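Local coordinates for protein exonuclease VapC9 (Pyrobaculum aerophilum, PDB 1V8P) that acts as an exonuclease of the PIN-domain family, probably slow on single-stranded DNA, and is probably the magnesium-dependent ribonuclease toxin of a toxin-antitoxin pair, at residues 109-114 / 119-124. The protein carries 1 engineered substitution. Sequence-based numbering, arbitrary orientation.
Sequences VERGLT and SYAYVA
Ala121 meets two side chains from 109-114 with a single methyl group: CD1 of Leu113 lies 4.3 Å from CB of Ala121, and NH1 of Arg111 lies 4.1 Å from the same CB. The backbones stay well apart, since even the nearest alpha carbons, CA of Leu113 and CA of Ala121, are 9.3 Å from each other, and the two segments together bury just 100 Å². The enclosed part is the Leu113–Ala121 pair: both residues are buried in the fold, and CD1 rests near the methyl at the outer range of van der Waals contact. On the looser side Arg111 is partly exposed. Its CG sits beside the backbone N (chi1 -41°) and the chain then runs extended to NE, which carries the guanidinium across to the second helix. There the group lies oblique to the Ala121 methyl, while its NH2 forms a salt bridge with Glu125, one helical turn further along, so the polar end of Arg111 is held by Glu125 and its approach to Ala121 is only a loose packing contact. Gly112, with phi 62°, is the first residue to depart from helical geometry, and Thr114 starts the next helix as its N-cap, OG1 accepting a hydrogen bond from the backbone N of Asp117. Asp117 is a predicted magnesium ligand, and the Leu113 side chain comes within about 4 Å of its side chain, so this turn borders the probable metal site. The contact lies inside the turn joining helices 101-111 and 115-127; the latter packs Tyr120, Val123 and Ala124 against Leu31 of strand 30-32, in the parallel sheet of the PIN domain.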
loop_
_atom_site.group_PDB
_atom_site.type_symbol
_atom_site.label_atom_id
_atom_site.label_comp_id
_atom_site.label_asym_id
_atom_site.label_seq_id
_atom_site.Cartn_x
_atom_site.Cartn_y
_atom_site.Cartn_z
ATOM N N VAL C 109 -9.893 3.787 13.732
ATOM C CA VAL C 109 -9.496 5.071 14.288
ATOM C C VAL C 109 -9.060 4.961 15.749
ATOM O O VAL C 109 -8.010 5.478 16.137
ATOM C CB VAL C 109 -10.666 6.079 14.191
ATOM C CG1 VAL C 109 -10.274 7.403 14.809
ATOM C CG2 VAL C 109 -11.073 6.264 12.734
ATOM N N GLU C 110 -9.867 4.278 16.553
ATOM C CA GLU C 110 -9.590 4.126 17.982
ATOM C C GLU C 110 -8.303 3.420 18.353
ATOM O O GLU C 110 -7.569 3.901 19.215
ATOM C CB GLU C 110 -10.750 3.418 18.669
ATOM C CG GLU C 110 -11.925 4.321 18.944
ATOM C CD GLU C 110 -13.184 3.551 19.282
ATOM O OE1 GLU C 110 -14.221 4.206 19.521
ATOM O OE2 GLU C 110 -13.141 2.294 19.296
ATOM N N ARG C 111 -8.019 2.284 17.718
ATOM C CA ARG C 111 -6.807 1.538 18.040
ATOM C C ARG C 111 -5.631 1.817 17.104
ATOM O O ARG C 111 -4.561 1.216 17.240
ATOM C CB ARG C 111 -7.127 0.050 18.056
ATOM C CG ARG C 111 -8.469 -0.242 18.713
ATOM C CD ARG C 111 -8.757 -1.718 18.820
ATOM N NE ARG C 111 -10.077 -1.964 19.394
ATOM C CZ ARG C 111 -10.534 -3.171 19.709
ATOM N NH1 ARG C 111 -9.772 -4.248 19.504
ATOM N NH2 ARG C 111 -11.748 -3.307 20.230
ATOM N N GLY C 112 -5.806 2.742 16.166
ATOM C CA GLY C 112 -4.723 3.032 15.246
ATOM C C GLY C 112 -4.351 1.823 14.391
ATOM O O GLY C 112 -3.210 1.368 14.386
ATOM N N LEU C 113 -5.339 1.297 13.677
ATOM C CA LEU C 113 -5.147 0.162 12.796
ATOM C C LEU C 113 -5.638 0.565 11.418
ATOM O O LEU C 113 -6.365 1.549 11.274
ATOM C CB LEU C 113 -5.982 -1.023 13.258
ATOM C CG LEU C 113 -5.592 -1.789 14.512
ATOM C CD1 LEU C 113 -6.738 -2.698 14.896
ATOM C CD2 LEU C 113 -4.315 -2.578 14.256
ATOM N N THR C 114 -5.239 -0.191 10.403
ATOM C CA THR C 114 -5.705 0.082 9.052
ATOM C C THR C 114 -7.139 -0.421 9.065
ATOM O O THR C 114 -7.509 -1.221 9.930
ATOM C CB THR C 114 -4.959 -0.750 8.007
ATOM O OG1 THR C 114 -5.029 -2.131 8.383
ATOM C CG2 THR C 114 -3.517 -0.306 7.884
ATOM N N SER C 119 -10.954 -4.808 10.500
ATOM C CA SER C 119 -12.068 -5.666 10.132
ATOM C C SER C 119 -11.926 -6.969 10.929
ATOM O O SER C 119 -12.911 -7.544 11.412
ATOM C CB SER C 119 -12.045 -5.949 8.623
ATOM O OG SER C 119 -12.311 -4.775 7.875
ATOM N N TYR C 120 -10.685 -7.414 11.083
ATOM C CA TYR C 120 -10.401 -8.631 11.828
ATOM C C TYR C 120 -10.616 -8.493 13.343
ATOM O O TYR C 120 -11.227 -9.361 13.967
ATOM C CB TYR C 120 -8.975 -9.086 11.543
ATOM C CG TYR C 120 -8.828 -9.585 10.131
ATOM C CD1 TYR C 120 -8.366 -8.746 9.110
ATOM C CD2 TYR C 120 -9.192 -10.899 9.805
ATOM C CE1 TYR C 120 -8.266 -9.199 7.807
ATOM C CE2 TYR C 120 -9.096 -11.364 8.508
ATOM C CZ TYR C 120 -8.629 -10.513 7.505
ATOM O OH TYR C 120 -8.507 -10.981 6.215
ATOM N N ALA C 121 -10.122 -7.403 13.922
ATOM C CA ALA C 121 -10.265 -7.150 15.344
ATOM C C ALA C 121 -11.748 -7.069 15.713
ATOM O O ALA C 121 -12.197 -7.690 16.679
ATOM C CB ALA C 121 -9.548 -5.837 15.717
ATOM N N TYR C 122 -12.506 -6.308 14.928
ATOM C CA TYR C 122 -13.927 -6.147 15.185
ATOM C C TYR C 122 -14.733 -7.445 15.120
ATOM O O TYR C 122 -15.544 -7.713 15.998
ATOM C CB TYR C 122 -14.530 -5.137 14.214
ATOM C CG TYR C 122 -16.010 -4.938 14.420
ATOM C CD1 TYR C 122 -16.497 -4.055 15.398
ATOM C CD2 TYR C 122 -16.930 -5.693 13.699
ATOM C CE1 TYR C 122 -17.871 -3.943 15.646
ATOM C CE2 TYR C 122 -18.296 -5.594 13.940
ATOM C CZ TYR C 122 -18.762 -4.725 14.908
ATOM O OH TYR C 122 -20.125 -4.665 15.121
ATOM N N VAL C 123 -14.513 -8.249 14.089
ATOM C CA VAL C 123 -15.254 -9.493 13.927
ATOM C C VAL C 123 -14.922 -10.500 14.993
ATOM O O VAL C 123 -15.813 -11.179 15.510
ATOM C CB VAL C 123 -14.990 -10.140 12.557
ATOM C CG1 VAL C 123 -15.683 -11.509 12.466
ATOM C CG2 VAL C 123 -15.481 -9.222 11.479
ATOM N N ALA C 124 -13.644 -10.609 15.322
ATOM C CA ALA C 124 -13.232 -11.563 16.344
ATOM C C ALA C 124 -13.861 -11.195 17.695
ATOM O O ALA C 124 -14.532 -12.019 18.324
ATOM C CB ALA C 124 -11.719 -11.590 16.451
#